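Long-range contacts in putative Glycosidase (Bacteroides thetaiotaomicron, PDB 3R67), which is a putative glycosidase of unestablished function, belonging to a family of carbohydrate-active proteins built on a five-bladed beta-propeller: residues W12-F17 with A349-F354; V100-P105 with D153-E158. One frame throughout, in Å; residues are numbered along the deposited sequence.

Contact 1: W12-F17 with A349-F354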
loop_
_atom_site.group_PDB
_atom_site.type_symbol
_atom_site.label_atom_id
_atom_site.label_comp_id
_atom_site.label_asym_id
_atom_site.label_seq_id
_atom_site.Cartn_x
_atom_site.Cartn_y
_atom_site.Cartn_z
ATOM N N TRP A 12 4.639 -21.896 -4.123
ATOM C CA TRP A 12 3.566 -20.929 -4.448
ATOM C C TRP A 12 4.020 -19.463 -4.193
ATOM O O TRP A 12 3.405 -18.525 -4.708
ATOM C CB TRP A 12 2.272 -21.207 -3.654
ATOM C CG TRP A 12 2.396 -21.190 -2.151
ATOM C CD1 TRP A 12 2.489 -22.271 -1.338
ATOM C CD2 TRP A 12 2.378 -20.042 -1.285
ATOM N NE1 TRP A 12 2.512 -21.877 -0.022
ATOM C CE2 TRP A 12 2.487 -20.513 0.038
ATOM C CE3 TRP A 12 2.288 -18.656 -1.496
ATOM C CZ2 TRP A 12 2.535 -19.649 1.144
ATOM C CZ3 TRP A 12 2.359 -17.808 -0.401
ATOM C CH2 TRP A 12 2.462 -18.304 0.900
ATOM N N ALA A 13 5.052 -19.276 -3.354
ATOM C CA ALA A 13 5.543 -17.955 -2.952
ATOM C C ALA A 13 6.439 -17.340 -3.995
ATOM O O ALA A 13 7.220 -18.028 -4.647
ATOM C CB ALA A 13 6.313 -18.070 -1.641
ATOM N N TRP A 14 6.343 -16.029 -4.125
ATOM C CA TRP A 14 7.210 -15.184 -4.971
ATOM C C TRP A 14 8.281 -14.598 -4.070
ATOM O O TRP A 14 8.150 -13.465 -3.610
ATOM C CB TRP A 14 6.391 -14.101 -5.689
ATOM C CG TRP A 14 5.365 -14.584 -6.667
ATOM C CD1 TRP A 14 5.024 -15.876 -6.956
ATOM C CD2 TRP A 14 4.532 -13.758 -7.481
ATOM N NE1 TRP A 14 4.038 -15.904 -7.913
ATOM C CE2 TRP A 14 3.714 -14.618 -8.253
ATOM C CE3 TRP A 14 4.391 -12.368 -7.628
ATOM C CZ2 TRP A 14 2.793 -14.135 -9.193
ATOM C CZ3 TRP A 14 3.454 -11.892 -8.535
ATOM C CH2 TRP A 14 2.660 -12.772 -9.295
ATOM N N ALA A 15 9.243 -15.428 -3.699
ATOM C CA ALA A 15 10.265 -15.087 -2.718
ATOM C C ALA A 15 11.490 -14.388 -3.322
ATOM O O ALA A 15 12.080 -13.534 -2.662
ATOM C CB ALA A 15 10.725 -16.350 -2.025
ATOM N N ASP A 16 11.847 -14.716 -4.560
ATOM C CA ASP A 16 13.061 -14.258 -5.227
ATOM C C ASP A 16 12.977 -12.762 -5.730
ATOM O O ASP A 16 13.362 -12.476 -6.876
ATOM C CB ASP A 16 13.372 -15.195 -6.416
ATOM C CG ASP A 16 14.780 -15.073 -6.981
ATOM O OD1 ASP A 16 15.712 -14.727 -6.203
ATOM O OD2 ASP A 16 14.963 -15.366 -8.192
ATOM N N PHE A 17 12.553 -11.812 -4.849
ATOM C CA PHE A 17 12.606 -10.382 -5.153
ATOM C C PHE A 17 13.987 -9.888 -4.798
ATOM O O PHE A 17 14.416 -10.051 -3.655
ATOM C CB PHE A 17 11.516 -9.552 -4.461
ATOM C CG PHE A 17 10.157 -9.621 -5.103
ATOM C CD1 PHE A 17 9.850 -8.838 -6.212
ATOM C CD2 PHE A 17 9.163 -10.430 -4.569
ATOM C CE1 PHE A 17 8.587 -8.912 -6.820
ATOM C CE2 PHE A 17 7.884 -10.475 -5.155
ATOM C CZ PHE A 17 7.611 -9.722 -6.281
ATOM N N ALA A 349 12.374 -3.724 -5.758
ATOM C CA ALA A 349 12.887 -5.091 -5.822
ATOM C C ALA A 349 12.293 -5.747 -7.071
ATOM O O ALA A 349 11.161 -5.422 -7.444
ATOM C CB ALA A 349 12.570 -5.870 -4.553
ATOM N N VAL A 350 13.062 -6.605 -7.757
ATOM C CA VAL A 350 12.619 -7.224 -9.012
ATOM C C VAL A 350 12.578 -8.729 -8.859
ATOM O O VAL A 350 13.507 -9.340 -8.317
ATOM C CB VAL A 350 13.533 -6.823 -10.218
ATOM C CG1 VAL A 350 12.990 -7.369 -11.544
ATOM C CG2 VAL A 350 13.721 -5.300 -10.309
ATOM N N TYR A 351 11.480 -9.322 -9.349
ATOM C CA TYR A 351 11.271 -10.756 -9.392
ATOM C C TYR A 351 11.074 -11.172 -10.841
ATOM O O TYR A 351 10.117 -10.734 -11.493
ATOM C CB TYR A 351 10.093 -11.177 -8.500
ATOM C CG TYR A 351 9.538 -12.558 -8.752
ATOM C CD1 TYR A 351 10.310 -13.694 -8.521
ATOM C CD2 TYR A 351 8.215 -12.735 -9.139
ATOM C CE1 TYR A 351 9.807 -14.973 -8.764
ATOM C CE2 TYR A 351 7.689 -14.010 -9.356
ATOM C CZ TYR A 351 8.492 -15.128 -9.163
ATOM O OH TYR A 351 8.012 -16.394 -9.380
ATOM N N ASP A 352 12.018 -11.975 -11.356
ATOM C CA ASP A 352 11.938 -12.517 -12.714
ATOM C C ASP A 352 11.347 -13.914 -12.602
ATOM O O ASP A 352 12.050 -14.816 -12.139
ATOM C CB ASP A 352 13.296 -12.503 -13.441
ATOM C CG ASP A 352 13.268 -12.949 -14.890
ATOM O OD1 ASP A 352 12.200 -13.417 -15.357
ATOM O OD2 ASP A 352 14.303 -12.812 -15.566
ATOM N N PRO A 353 10.044 -14.119 -12.948
ATOM C CA PRO A 353 9.467 -15.463 -12.775
ATOM C C PRO A 353 9.956 -16.446 -13.846
ATOM O O PRO A 353 9.668 -17.632 -13.725
ATOM C CB PRO A 353 7.951 -15.235 -12.872
ATOM C CG PRO A 353 7.761 -13.868 -13.470
ATOM C CD PRO A 353 9.063 -13.148 -13.495
ATOM N N PHE A 354 10.731 -15.979 -14.847
ATOM C CA PHE A 354 11.216 -16.822 -15.937
ATOM C C PHE A 354 12.761 -16.871 -15.885
ATOM O O PHE A 354 13.438 -16.361 -16.781
ATOM C CB PHE A 354 10.682 -16.284 -17.291
ATOM C CG PHE A 354 9.218 -15.890 -17.261
ATOM C CD1 PHE A 354 8.215 -16.863 -17.218
ATOM C CD2 PHE A 354 8.841 -14.542 -17.249
ATOM C CE1 PHE A 354 6.864 -16.493 -17.172
ATOM C CE2 PHE A 354 7.490 -14.169 -17.188
ATOM C CZ PHE A 354 6.509 -15.142 -17.158
HETATM O O HOH W 1 14.269 -12.867 -9.463
#

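Contact 2: V100-P105 with D153-E158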
loop_
_atom_site.group_PDB
_atom_site.type_symbol
_atom_site.label_atom_id
_atom_site.label_comp_id
_atom_site.label_asym_id
_atom_site.label_seq_id
_atom_site.Cartn_x
_atom_site.Cartn_y
_atom_site.Cartn_z
ATOM N N VAL A 100 5.257 18.895 -8.546
ATOM C CA VAL A 100 4.077 19.214 -7.742
ATOM C C VAL A 100 3.338 17.898 -7.391
ATOM O O VAL A 100 3.435 16.926 -8.167
ATOM C CB VAL A 100 3.140 20.236 -8.451
ATOM C CG1 VAL A 100 3.767 21.628 -8.475
ATOM C CG2 VAL A 100 2.727 19.780 -9.857
ATOM N N PRO A 101 2.604 17.818 -6.241
ATOM C CA PRO A 101 1.852 16.585 -5.947
ATOM C C PRO A 101 0.620 16.481 -6.843
ATOM O O PRO A 101 0.163 17.506 -7.360
ATOM C CB PRO A 101 1.480 16.740 -4.463
ATOM C CG PRO A 101 1.389 18.192 -4.247
ATOM C CD PRO A 101 2.373 18.840 -5.198
ATOM N N VAL A 102 0.082 15.266 -7.030
ATOM C CA VAL A 102 -1.103 15.062 -7.882
ATOM C C VAL A 102 -2.346 14.763 -7.001
ATOM O O VAL A 102 -3.474 14.839 -7.497
ATOM C CB VAL A 102 -0.888 13.945 -8.951
ATOM C CG1 VAL A 102 0.136 14.390 -9.997
ATOM C CG2 VAL A 102 -0.497 12.604 -8.314
ATOM N N PHE A 103 -2.134 14.450 -5.712
ATOM C CA PHE A 103 -3.207 14.099 -4.792
ATOM C C PHE A 103 -2.865 14.633 -3.410
ATOM O O PHE A 103 -1.743 14.427 -2.922
ATOM C CB PHE A 103 -3.424 12.579 -4.789
ATOM C CG PHE A 103 -4.736 12.162 -4.188
ATOM C CD1 PHE A 103 -5.903 12.193 -4.945
ATOM C CD2 PHE A 103 -4.797 11.664 -2.889
ATOM C CE1 PHE A 103 -7.119 11.782 -4.401
ATOM C CE2 PHE A 103 -6.004 11.224 -2.354
ATOM C CZ PHE A 103 -7.159 11.299 -3.108
ATOM N N TYR A 104 -3.806 15.384 -2.799
ATOM C CA TYR A 104 -3.541 16.076 -1.539
ATOM C C TYR A 104 -4.795 16.567 -0.866
ATOM O O TYR A 104 -5.807 16.704 -1.551
ATOM C CB TYR A 104 -2.622 17.308 -1.834
ATOM C CG TYR A 104 -3.004 18.074 -3.079
ATOM C CD1 TYR A 104 -3.973 19.068 -3.037
ATOM C CD2 TYR A 104 -2.385 17.808 -4.304
ATOM C CE1 TYR A 104 -4.344 19.758 -4.185
ATOM C CE2 TYR A 104 -2.771 18.468 -5.462
ATOM C CZ TYR A 104 -3.746 19.450 -5.394
ATOM O OH TYR A 104 -4.124 20.115 -6.525
ATOM N N PRO A 105 -4.748 16.966 0.436
ATOM C CA PRO A 105 -5.936 17.579 1.041
ATOM C C PRO A 105 -6.222 18.930 0.376
ATOM O O PRO A 105 -5.298 19.712 0.110
ATOM C CB PRO A 105 -5.555 17.710 2.527
ATOM C CG PRO A 105 -4.111 17.765 2.565
ATOM C CD PRO A 105 -3.635 16.904 1.409
ATOM N N ASP A 153 -6.301 9.103 -15.787
ATOM C CA ASP A 153 -4.983 9.581 -16.228
ATOM C C ASP A 153 -3.963 9.700 -15.061
ATOM O O ASP A 153 -2.819 10.061 -15.308
ATOM C CB ASP A 153 -5.120 10.962 -16.934
ATOM C CG ASP A 153 -5.715 12.115 -16.121
ATOM O OD1 ASP A 153 -5.733 12.023 -14.856
ATOM O OD2 ASP A 153 -6.136 13.113 -16.739
ATOM N N LEU A 154 -4.390 9.430 -13.811
ATOM C CA LEU A 154 -3.602 9.460 -12.564
ATOM C C LEU A 154 -3.214 10.900 -12.143
ATOM O O LEU A 154 -2.465 11.067 -11.172
ATOM C CB LEU A 154 -2.322 8.605 -12.672
ATOM C CG LEU A 154 -2.467 7.125 -13.016
ATOM C CD1 LEU A 154 -1.116 6.531 -13.247
ATOM C CD2 LEU A 154 -3.182 6.382 -11.918
ATOM N N GLN A 155 -3.742 11.923 -12.843
ATOM C CA GLN A 155 -3.533 13.358 -12.547
ATOM C C GLN A 155 -4.767 13.963 -11.903
ATOM O O GLN A 155 -4.675 14.653 -10.890
ATOM C CB GLN A 155 -3.215 14.147 -13.828
ATOM C CG GLN A 155 -2.065 13.655 -14.667
ATOM C CD GLN A 155 -0.725 14.204 -14.296
ATOM O OE1 GLN A 155 -0.558 15.395 -14.001
ATOM N NE2 GLN A 155 0.287 13.467 -14.661
ATOM N N ILE A 156 -5.936 13.736 -12.556
ATOM C CA ILE A 156 -7.244 14.238 -12.154
ATOM C C ILE A 156 -7.950 13.134 -11.396
ATOM O O ILE A 156 -8.332 12.127 -11.991
ATOM C CB ILE A 156 -8.084 14.756 -13.370
ATOM C CG1 ILE A 156 -7.285 15.703 -14.322
ATOM C CG2 ILE A 156 -9.406 15.384 -12.923
ATOM C CD1 ILE A 156 -6.673 16.984 -13.727
ATOM N N TRP A 157 -8.111 13.320 -10.077
ATOM C CA TRP A 157 -8.745 12.332 -9.208
ATOM C C TRP A 157 -10.102 12.788 -8.678
ATOM O O TRP A 157 -10.286 13.951 -8.314
ATOM C CB TRP A 157 -7.841 12.011 -8.016
ATOM C CG TRP A 157 -6.579 11.295 -8.402
ATOM C CD1 TRP A 157 -5.385 11.863 -8.737
ATOM C CD2 TRP A 157 -6.393 9.872 -8.501
ATOM N NE1 TRP A 157 -4.461 10.884 -9.032
ATOM C CE2 TRP A 157 -5.061 9.653 -8.919
ATOM C CE3 TRP A 157 -7.224 8.756 -8.272
ATOM C CZ2 TRP A 157 -4.550 8.364 -9.138
ATOM C CZ3 TRP A 157 -6.732 7.485 -8.526
ATOM C CH2 TRP A 157 -5.406 7.291 -8.940
ATOM N N GLU A 158 -11.045 11.850 -8.624
ATOM C CA GLU A 158 -12.381 12.055 -8.056
ATOM C C GLU A 158 -12.404 11.349 -6.708
ATOM O O GLU A 158 -12.119 10.151 -6.665
ATOM C CB GLU A 158 -13.470 11.542 -9.021
ATOM C CG GLU A 158 -14.557 12.549 -9.365
ATOM C CD GLU A 158 -15.590 12.825 -8.288
ATOM O OE1 GLU A 158 -16.503 11.985 -8.112
ATOM O OE2 GLU A 158 -15.541 13.921 -7.683
#

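Contact 1: W12-F17 with A349-F354
The oxygen of the ordered water W 1 is gripped by three bonds and ties the two segments together. It donates to Asp16 O at 2.8 Å and, weakly, to Asp16 OD2, while accepting from Asp352 N at 3.1 Å. The bridge lies where the N-terminal passage of the beta-propeller runs beside the end of strand 345-351, an outermost strand of a three-stranded antiparallel sheet near the C-terminus. Asp16 is the centre of an inverse gamma turn, closed by Phe17 N bonding to Ala15 O at 2.8 Å. Its CG stands anti to the backbone N, and its other carboxylate oxygen, OD1, is bonded to Gln18 NE2; Gln18 also makes a backbone bond with Val350.

Apolar contact centres on Tyr351, whose ring joins those of Trp14 and Phe17 in an aromatic cluster. Its CG is anti to the backbone N (chi1 164°). Trp14 meets one face of the tyrosine ring in an offset stack, with the planes at 27° and Trp14 CG 3.6 Å from Tyr351 CE2; Trp14 CB adds a CH-pi contact over the same face. The opposite face is occupied by Pro353 N, so the phenol is held between the N-terminal passage and its own following turn. Asp16 O lies at the ring's edge, near its plane.

Against Phe17 the roles change: the edge of Tyr351 is directed at the phenylalanine face, planes at 52°, and Tyr351 CB rests over that face in a CH-pi contact. Leu337 and Leu262 also touch Phe17, bringing strands 334-341 and 258-266 to this buried ring. Beyond the cluster, an Asx turn shapes the tail, Phe354 N reaching Asp352 OD1 from above the carboxylate plane at 3.0 Å.

Contact 2: V100-P105 with D153-E158
Phe103 and Trp157 meet nearly at right angles, the edge of the phenylalanine ring directed at the face of the indole's five-membered ring. This edge-to-face pair has planes at 76° and centroids 5.2 Å apart. One side of the phenyl ring does the touching: Phe103 CD1 approaches Trp157 CG at 3.6 Å, and Phe103 CE1 follows along Trp157 CB at 3.7 Å. The two first torsions differ. In Phe103 CG is anti to the backbone N, whereas in Trp157 it is anti to the carbonyl carbon, and the side chains cross almost perpendicularly.

Val102 packs beside this pair with its branches divided. CG2, in the crowded position between backbone N and carbonyl carbon, faces Leu154 O at 3.8 Å; CG1 comes more loosely to Gln155 OE1. Leu154 O also receives a weak bond from Trp157 NE1 at 2.9 Å, bent to 133°, which helps to fix the rotation of the indole.

The turn that presents Leu154 and Gln155 is organised by Asp153. Its OD1 is gripped by two backbone donors: Ile156 N comes along the syn lone pair at 2.9 Å in a nearly straight bond (175°), while Gln155 N approaches from above the carboxylate plane at 2.8 Å. Together they make an Asx turn and Asx motif.

The contact joins loops from two four-stranded antiparallel sheets of the propeller. Val102 and Phe103 keep backbone bonds to Leu84 of strand 82-89, while Trp157 packs on Ala149 and Met134 in strands 144-151 and 132-139. Phe103 reaches that second sheet as well, meeting Tyr136 edge-to-face and Lys159 of strand 158-162 in a cation-pi contact.

In the fold
The two contacts lie far apart in the beta-propeller, their centres 31 Å from each other and their nearest atoms about 18 Å apart, so they do not touch. Both are partly buried and lie at similar distances from the centre of the chain, about 18 Å for the centre of contact 1 and 17 Å for that of contact 2. Contact 1 brings together residues near the two chain ends, with 331 residues between its segments; contact 2 falls within that interval and joins loops with only 47 residues between them, from consecutive sheets. Near contact 2 a bound 1,2-ethanediol, probably from the crystallisation liquor, lies about 4 Å from the side chain of Gln155.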